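Local coordinates for protein thioredoxin (Bacillus cereus, PDB 3ZIT) that probably transfers electrons in thiol-disulfide exchange, as a small thioredoxin-like protein of the glutaredoxin and NrdH type, at residues B[41-44]-B[45-49]; B[68-71]-B[72-76]. The protein carries 1 engineered substitution. All blocks are in the same frame, centred on the assembly; numbering follows the deposited sequence. Where two conformers were deposited one is given.

Contact 1 (B[41-44]-B[45-49])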
ATOM      1  N   ARG B  41      -8.321  -0.979 -21.313  1.00 10.54           N
ATOM      2  CA  ARG B  41      -7.357  -2.062 -21.513  0.50 10.58           C
ATOM      3  C   ARG B  41      -6.434  -1.754 -22.670  1.00 10.68           C
ATOM      4  O   ARG B  41      -5.214  -1.991 -22.627  1.00 10.90           O
ATOM      5  CB  ARG B  41      -8.110  -3.368 -21.696  0.50 12.10           C
ATOM      6  CG  ARG B  41      -7.198  -4.531 -21.921  0.50 11.58           C
ATOM      7  CD  ARG B  41      -8.025  -5.730 -22.244  0.50 14.06           C
ATOM      8  NE  ARG B  41      -7.373  -6.988 -22.014  0.50 15.92           N
ATOM      9  CZ  ARG B  41      -7.292  -7.645 -20.859  0.50 14.54           C
ATOM     10  NH1 ARG B  41      -7.832  -7.184 -19.704  0.50 16.12           N
ATOM     11  NH2 ARG B  41      -6.640  -8.793 -20.858  0.50 15.17           N
ATOM     12  N   ASN B  42      -7.021  -1.235 -23.770  1.00 12.02           N
ATOM     13  CA  ASN B  42      -6.204  -0.914 -24.935  1.00 13.20           C
ATOM     14  C   ASN B  42      -5.273   0.244 -24.653  1.00 11.88           C
ATOM     15  O   ASN B  42      -4.140   0.204 -25.139  1.00 13.57           O
ATOM     16  CB  ASN B  42      -7.160  -0.620 -26.099  1.00 17.67           C
ATOM     17  CG  ASN B  42      -7.723  -1.895 -26.692  1.00 25.08           C
ATOM     18  OD1 ASN B  42      -7.176  -2.965 -26.481  1.00 29.91           O
ATOM     19  ND2 ASN B  42      -8.814  -1.777 -27.432  1.00 32.51           N
ATOM     20  N   ARG B  43      -5.697   1.244 -23.878  1.00 11.31           N
ATOM     21  CA  ARG B  43      -4.751   2.267 -23.530  1.00 11.73           C
ATOM     22  C   ARG B  43      -3.559   1.732 -22.681  1.00 10.36           C
ATOM     23  O   ARG B  43      -2.417   2.076 -22.955  1.00 11.27           O
ATOM     24  CB  ARG B  43      -5.383   3.435 -22.736  1.00 12.66           C
ATOM     25  CG  ARG B  43      -6.429   4.174 -23.567  1.00 13.89           C
ATOM     26  CD  ARG B  43      -6.803   5.486 -22.913  1.00 14.79           C
ATOM     27  NE  ARG B  43      -7.434   5.323 -21.563  1.00 13.27           N
ATOM     28  CZ  ARG B  43      -8.700   4.996 -21.342  1.00 12.33           C
ATOM     29  NH1 ARG B  43      -9.609   4.818 -22.310  1.00 14.05           N
ATOM     30  NH2 ARG B  43      -9.120   4.890 -20.093  1.00 14.04           N
ATOM     31  N   LEU B  44      -3.861   0.912 -21.681  1.00  9.88           N
ATOM     32  CA  LEU B  44      -2.841   0.280 -20.848  1.00  9.27           C
ATOM     33  C   LEU B  44      -1.779  -0.414 -21.732  1.00  8.81           C
ATOM     34  O   LEU B  44      -0.585  -0.194 -21.576  1.00  9.89           O
ATOM     35  CB  LEU B  44      -3.506  -0.715 -19.894  1.00  9.08           C
ATOM     36  CG  LEU B  44      -2.530  -1.507 -19.020  1.00  9.63           C
ATOM     37  CD1 LEU B  44      -1.936  -0.587 -17.957  1.00 12.47           C
ATOM     38  CD2 LEU B  44      -3.198  -2.694 -18.442  1.00 13.33           C
ATOM     39  N   LEU B  45      -2.257  -1.274 -22.615  1.00  9.27           N
ATOM     40  CA  LEU B  45      -1.385  -2.193 -23.384  1.00 10.56           C
ATOM     41  C   LEU B  45      -0.706  -1.469 -24.504  1.00 11.74           C
ATOM     42  O   LEU B  45       0.479  -1.688 -24.715  1.00 14.20           O
ATOM     43  CB  LEU B  45      -2.243  -3.322 -23.959  1.00 10.69           C
ATOM     44  CG  LEU B  45      -2.712  -4.359 -22.991  1.00 11.81           C
ATOM     45  CD1 LEU B  45      -3.771  -5.255 -23.642  1.00 14.30           C
ATOM     46  CD2 LEU B  45      -1.617  -5.159 -22.367  1.00 13.60           C
ATOM     47  N   TYR B  46      -1.419  -0.644 -25.230  1.00 13.88           N
ATOM     48  CA  TYR B  46      -0.892  -0.111 -26.525  1.00 16.55           C
ATOM     49  C   TYR B  46      -0.434   1.322 -26.342  1.00 17.59           C
ATOM     50  O   TYR B  46       0.393   1.720 -27.113  1.00 24.99           O
ATOM     51  CB  TYR B  46      -1.976  -0.290 -27.644  1.00 18.51           C
ATOM     52  CG  TYR B  46      -2.419  -1.769 -27.838  1.00 17.74           C
ATOM     53  CD1 TYR B  46      -1.625  -2.718 -28.489  1.00 25.24           C
ATOM     54  CD2 TYR B  46      -3.643  -2.208 -27.375  1.00 20.39           C
ATOM     55  CE1 TYR B  46      -2.037  -4.079 -28.604  1.00 19.42           C
ATOM     56  CE2 TYR B  46      -4.024  -3.550 -27.412  1.00 20.35           C
ATOM     57  CZ  TYR B  46      -3.193  -4.487 -27.989  1.00 21.36           C
ATOM     58  OH  TYR B  46      -3.578  -5.850 -28.036  1.00 24.74           O
ATOM     59  N   ASP B  47      -1.071   2.184 -25.580  1.00 16.94           N
ATOM     60  CA  ASP B  47      -0.615   3.546 -25.388  1.00 18.11           C
ATOM     61  C   ASP B  47       0.457   3.668 -24.367  1.00 15.37           C
ATOM     62  O   ASP B  47       1.448   4.382 -24.518  1.00 18.30           O
ATOM     63  CB  ASP B  47      -1.733   4.517 -24.910  1.00 20.53           C
ATOM     64  CG  ASP B  47      -2.823   4.702 -25.884  1.00 25.37           C
ATOM     65  OD1 ASP B  47      -2.734   4.181 -26.999  1.00 36.65           O
ATOM     66  OD2 ASP B  47      -3.752   5.443 -25.486  1.00 29.17           O
ATOM     67  N   TYR B  48       0.294   2.933 -23.256  1.00 12.27           N
ATOM     68  CA  TYR B  48       1.172   3.031 -22.140  1.00 11.51           C
ATOM     69  C   TYR B  48       2.187   1.888 -22.033  1.00 12.00           C
ATOM     70  O   TYR B  48       3.096   1.926 -21.184  1.00 13.65           O
ATOM     71  CB  TYR B  48       0.428   3.194 -20.807  1.00 12.48           C
ATOM     72  CG  TYR B  48      -0.501   4.395 -20.812  1.00 12.39           C
ATOM     73  CD1 TYR B  48      -0.054   5.635 -21.199  1.00 15.61           C
ATOM     74  CD2 TYR B  48      -1.851   4.261 -20.362  1.00 13.77           C
ATOM     75  CE1 TYR B  48      -0.915   6.749 -21.218  1.00 17.96           C
ATOM     76  CE2 TYR B  48      -2.742   5.345 -20.345  1.00 14.87           C
ATOM     77  CZ  TYR B  48      -2.270   6.567 -20.786  1.00 16.35           C
ATOM     78  OH  TYR B  48      -3.104   7.628 -20.732  1.00 20.93           O
ATOM     79  N   ASP B  49       2.119   0.933 -22.918  1.00 11.85           N
ATOM     80  CA  ASP B  49       3.202  -0.080 -22.969  0.50 12.16           C
ATOM     81  C   ASP B  49       3.355  -0.872 -21.661  1.00 11.13           C
ATOM     82  O   ASP B  49       4.475  -1.215 -21.316  1.00 12.16           O
ATOM     83  CB  ASP B  49       4.540   0.603 -23.345  0.50 15.49           C
ATOM     84  CG  ASP B  49       4.551   1.041 -24.767  0.50 18.93           C
ATOM     85  OD1 ASP B  49       3.622   0.637 -25.510  0.50 23.65           O
ATOM     86  OD2 ASP B  49       5.465   1.789 -25.164  0.50 28.91           O
TER
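Leu45 N bonds to Arg41 O and Tyr46 N to Asn42 O in regular i to i+4 steps, then the helix widens into a pi-type turn in which Tyr48 N reaches back five residues to Arg43 O at 2.9 Å, and Asp49 leaves the helix with positive phi. In that wide turn the donor lies nearly in line with the C=O of Arg43, though the N-H itself points somewhat off the oxygen.

Asn42 and Tyr46 run side by side and point the same way. Asn42 OD1 comes within 3.3 Å of Tyr46 CE2, a van der Waals approach with no hydrogen bond between the two side chains. The amide and ring planes are turned 62° apart. Asn42 O lies near the plane of the same ring, at its edge. Leu45 CB sits over one face, 3.8 Å above the plane and offset toward the rim.

Arg41 and Leu45 also lie alongside each other, with Arg41 CG 3.9 Å from Leu45 CD1. In the conformer given, the extended chain of Arg41 brings NH1 to a hydrogen bond with Val34 O.

Asp47 touches the aliphatic part of Arg43: Asp47 OD2 lies 3.5 Å from Arg43 CG. Asp47 N also gives Arg43 O a weak bond, so two amides share that oxygen. The carboxylate does not reach the charged end, as Arg43 NE and Asp47 OD2 are 5.4 Å apart. Arg43 NE bonds instead to Tyr7 OH, and its guanidinium makes a cation-pi contact with Phe32. Arg43 CB meets Tyr48 CE2 at 4.0 Å. Tyr48 CG stands anti to its carbonyl carbon (chi1 -56°), which puts Tyr48 CD2 beside Arg43 O.

Leu44 and Tyr48 touch strand 55-58. The whole is a helix C-terminus closed by a pi-type turn, here on helix 38-47 of a thioredoxin-like fold.

Contact 2 (B[68-71]-B[72-76])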
ATOM      1  N   ILE B  68       5.581   2.014  -5.004  1.00 13.66           N
ATOM      2  CA  ILE B  68       5.002   3.048  -4.105  1.00 14.00           C
ATOM      3  C   ILE B  68       5.896   4.280  -3.986  1.00 12.09           C
ATOM      4  O   ILE B  68       5.406   5.408  -4.019  1.00 13.09           O
ATOM      5  CB  ILE B  68       4.726   2.451  -2.723  1.00 17.23           C
ATOM      6  CG1 ILE B  68       3.698   1.332  -2.783  1.00 20.42           C
ATOM      7  CG2 ILE B  68       4.298   3.540  -1.747  1.00 19.82           C
ATOM      8  CD1 ILE B  68       2.311   1.734  -3.365  1.00 21.65           C
ATOM      9  N   GLU B  69       7.218   4.077  -3.814  1.00 14.41           N
ATOM     10  CA  GLU B  69       8.127   5.235  -3.656  1.00 14.98           C
ATOM     11  C   GLU B  69       8.151   6.092  -4.925  1.00 12.01           C
ATOM     12  O   GLU B  69       8.152   7.298  -4.845  1.00 14.00           O
ATOM     13  CB  GLU B  69       9.533   4.807  -3.206  1.00 17.58           C
ATOM     14  CG  GLU B  69       9.538   4.319  -1.767  1.00 21.66           C
ATOM     15  CD  GLU B  69      10.795   4.605  -0.939  1.00 27.35           C
ATOM     16  OE1 GLU B  69      11.861   3.994  -1.223  1.00 26.17           O
ATOM     17  OE2 GLU B  69      10.752   5.414   0.004  1.00 41.59           O
ATOM     18  N   LYS B  70       8.118   5.470  -6.079  1.00 12.44           N
ATOM     19  CA  LYS B  70       8.121   6.241  -7.347  1.00 12.66           C
ATOM     20  C   LYS B  70       6.811   6.995  -7.455  1.00 10.95           C
ATOM     21  O   LYS B  70       6.794   8.160  -7.843  1.00 11.28           O
ATOM     22  CB  LYS B  70       8.266   5.261  -8.504  1.00 14.81           C
ATOM     23  CG  LYS B  70       8.251   5.900  -9.846  1.00 14.62           C
ATOM     24  CD  LYS B  70       9.416   6.677 -10.064  1.00 16.70           C
ATOM     25  CE  LYS B  70       9.621   7.029 -11.540  1.00 15.74           C
ATOM     26  NZ  LYS B  70      10.766   7.911 -11.675  1.00 16.14           N
ATOM     27  N   LEU B  71       5.686   6.411  -7.083  1.00 11.72           N
ATOM     28  CA  LEU B  71       4.412   7.185  -7.039  1.00 12.30           C
ATOM     29  C   LEU B  71       4.510   8.388  -6.121  1.00 12.17           C
ATOM     30  O   LEU B  71       4.048   9.460  -6.489  1.00 13.17           O
ATOM     31  CB  LEU B  71       3.307   6.264  -6.604  1.00 14.97           C
ATOM     32  CG  LEU B  71       2.806   5.218  -7.418  1.00 16.11           C
ATOM     33  CD1 LEU B  71       1.439   4.808  -6.625  1.00 19.12           C
ATOM     34  CD2 LEU B  71       2.382   5.703  -8.749  1.00 14.44           C
ATOM     35  N   GLN B  72       5.026   8.163  -4.926  1.00 13.58           N
ATOM     36  CA  GLN B  72       5.124   9.242  -3.986  1.00 15.77           C
ATOM     37  C   GLN B  72       5.913  10.370  -4.598  1.00 14.53           C
ATOM     38  O   GLN B  72       5.542  11.536  -4.425  1.00 16.89           O
ATOM     39  CB  GLN B  72       5.845   8.786  -2.729  1.00 20.52           C
ATOM     40  CG  GLN B  72       5.070   8.027  -1.791  1.00 27.02           C
ATOM     41  CD  GLN B  72       5.777   7.982  -0.468  1.00 30.18           C
ATOM     42  OE1 GLN B  72       5.139   8.012   0.557  1.00 31.21           O
ATOM     43  NE2 GLN B  72       7.097   7.895  -0.485  1.00 38.17           N
ATOM     44  N   GLN B  73       7.085  10.065  -5.208  1.00 13.19           N
ATOM     45  CA  GLN B  73       7.924  11.077  -5.795  0.50 12.55           C
ATOM     46  C   GLN B  73       7.193  11.847  -6.881  1.00 12.45           C
ATOM     47  O   GLN B  73       7.156  13.040  -6.862  1.00 13.93           O
ATOM     48  CB  GLN B  73       9.195  10.400  -6.414  0.50 12.28           C
ATOM     49  CG  GLN B  73      10.291   9.897  -5.485  0.50 11.06           C
ATOM     50  CD  GLN B  73      11.251   8.883  -6.090  0.50 11.02           C
ATOM     51  OE1 GLN B  73      11.541   8.733  -7.353  0.50  9.66           O
ATOM     52  NE2 GLN B  73      11.830   8.154  -5.146  0.50 13.21           N
ATOM     53  N   LEU B  74       6.574  11.133  -7.798  1.00 10.82           N
ATOM     54  CA  LEU B  74       5.909  11.802  -8.939  1.00 11.20           C
ATOM     55  C   LEU B  74       4.686  12.610  -8.543  1.00 10.93           C
ATOM     56  O   LEU B  74       4.312  13.538  -9.206  1.00 11.64           O
ATOM     57  CB  LEU B  74       5.548  10.774  -9.995  1.00 11.65           C
ATOM     58  CG  LEU B  74       6.713  10.166 -10.741  1.00 12.40           C
ATOM     59  CD1 LEU B  74       6.209   9.113 -11.675  1.00 16.72           C
ATOM     60  CD2 LEU B  74       7.647  11.186 -11.454  1.00 17.28           C
ATOM     61  N   LEU B  75       4.041  12.241  -7.436  1.00 10.75           N
ATOM     62  CA  LEU B  75       2.820  12.908  -7.022  1.00 10.03           C
ATOM     63  C   LEU B  75       3.154  14.075  -6.178  1.00 11.11           C
ATOM     64  O   LEU B  75       2.214  14.848  -5.849  1.00 12.34           O
ATOM     65  CB  LEU B  75       1.908  11.967  -6.310  1.00 11.50           C
ATOM     66  CG  LEU B  75       1.244  10.966  -7.244  1.00 11.41           C
ATOM     67  CD1 LEU B  75       0.628   9.809  -6.441  1.00 15.22           C
ATOM     68  CD2 LEU B  75       0.217  11.584  -8.190  1.00 14.15           C
ATOM     69  N   ASN B  76       4.410  14.281  -5.779  1.00 11.97           N
ATOM     70  CA  ASN B  76       4.767  15.463  -4.996  1.00 13.03           C
ATOM     71  C   ASN B  76       3.988  15.545  -3.716  1.00 13.32           C
ATOM     72  O   ASN B  76       3.578  16.620  -3.303  1.00 14.57           O
ATOM     73  CB  ASN B  76       4.676  16.825  -5.780  1.00 13.86           C
ATOM     74  CG  ASN B  76       5.566  16.761  -6.968  1.00 15.11           C
ATOM     75  OD1 ASN B  76       6.716  16.346  -6.884  1.00 16.95           O
ATOM     76  ND2 ASN B  76       5.025  17.227  -8.091  1.00 19.40           N
TER
HETATM   77  O   HOH W   1       9.355   8.393  -2.368  1.00 32.07           O
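Gln72 starts its outward path beside the carbonyls of the preceding turn. Gln72 CB lies 3.5 Å from Glu69 O and close to Ile68 O. Gln72 CG, set anti to the carbonyl carbon (chi1 -79°), stays 3.5 Å from Ile68 O, whose carbonyl accepts the bond from Gln72 N. The chain then runs extended to the amide. At the tip, Gln72 NE2 donates to a water at 3.0 Å. That water in turn donates to Glu69 O, so it bridges the side chain to the backbone of the preceding turn. Glu69 O accepts Gln73 N as well, and two donors therefore grip this oxygen.

In the conformer given, Gln73 CG is 3.4 Å from Glu69 O, and Gln73 OE1 only loosely approaches Lys70 CD. These two side chains cross at about a right angle. Lys70 bends at chi2 (69°), and Lys70 CE comes 4.0 Å from Leu74 CD1. Leu74 CG rests beside Lys70 O, the acceptor for Leu74 N.

Leu75 lies against Leu71 O. Leu75 CB and CG are both 3.3 Å from Leu71 O, and Leu75 CD1 makes a loose apolar contact with Leu71 CB. Leu75 N bonds to that oxygen in the last regular turn. Asn76, with positive phi, ends the helix in a Schellman motif, and Asn76 N bonds to Gln73 O at 3.2 Å.

Glu69 N bonds to Glu69 OE2 of the second subunit. Leu71 and Leu75 pack on Val18 and Leu22 of helix 13-24 and on Ile58 of strand 55-58, Ile68 and Gln72 both touch Phe21, and Leu74 touches Val63 of strand 61-64. Helix 68-75 thus lies against both helix 13-24 and the paired strands 55-58 and 61-64.

Overall arrangement
From the N terminus the chain forms strand 4-8, helix 13-24, which begins at the CxxC motif with its Cys12-Cys15 disulfide, and strand 30-33. Contact 1 then lies at the end of helix 38-47. Strands 55-58 and 61-64 follow, and contact 2 runs along the final helix, 68-75. Both contacts are local and close no long loop. They come in series, without nesting or crossing. Their centres are 21 Å apart, on opposite sides of the chain's centre, and their nearest atoms are about 12 Å apart. Strand 55-58 is common ground: residues of 41-49 touch Thr55 and Val57, while residues of 68-76 touch Val56 and Ile58.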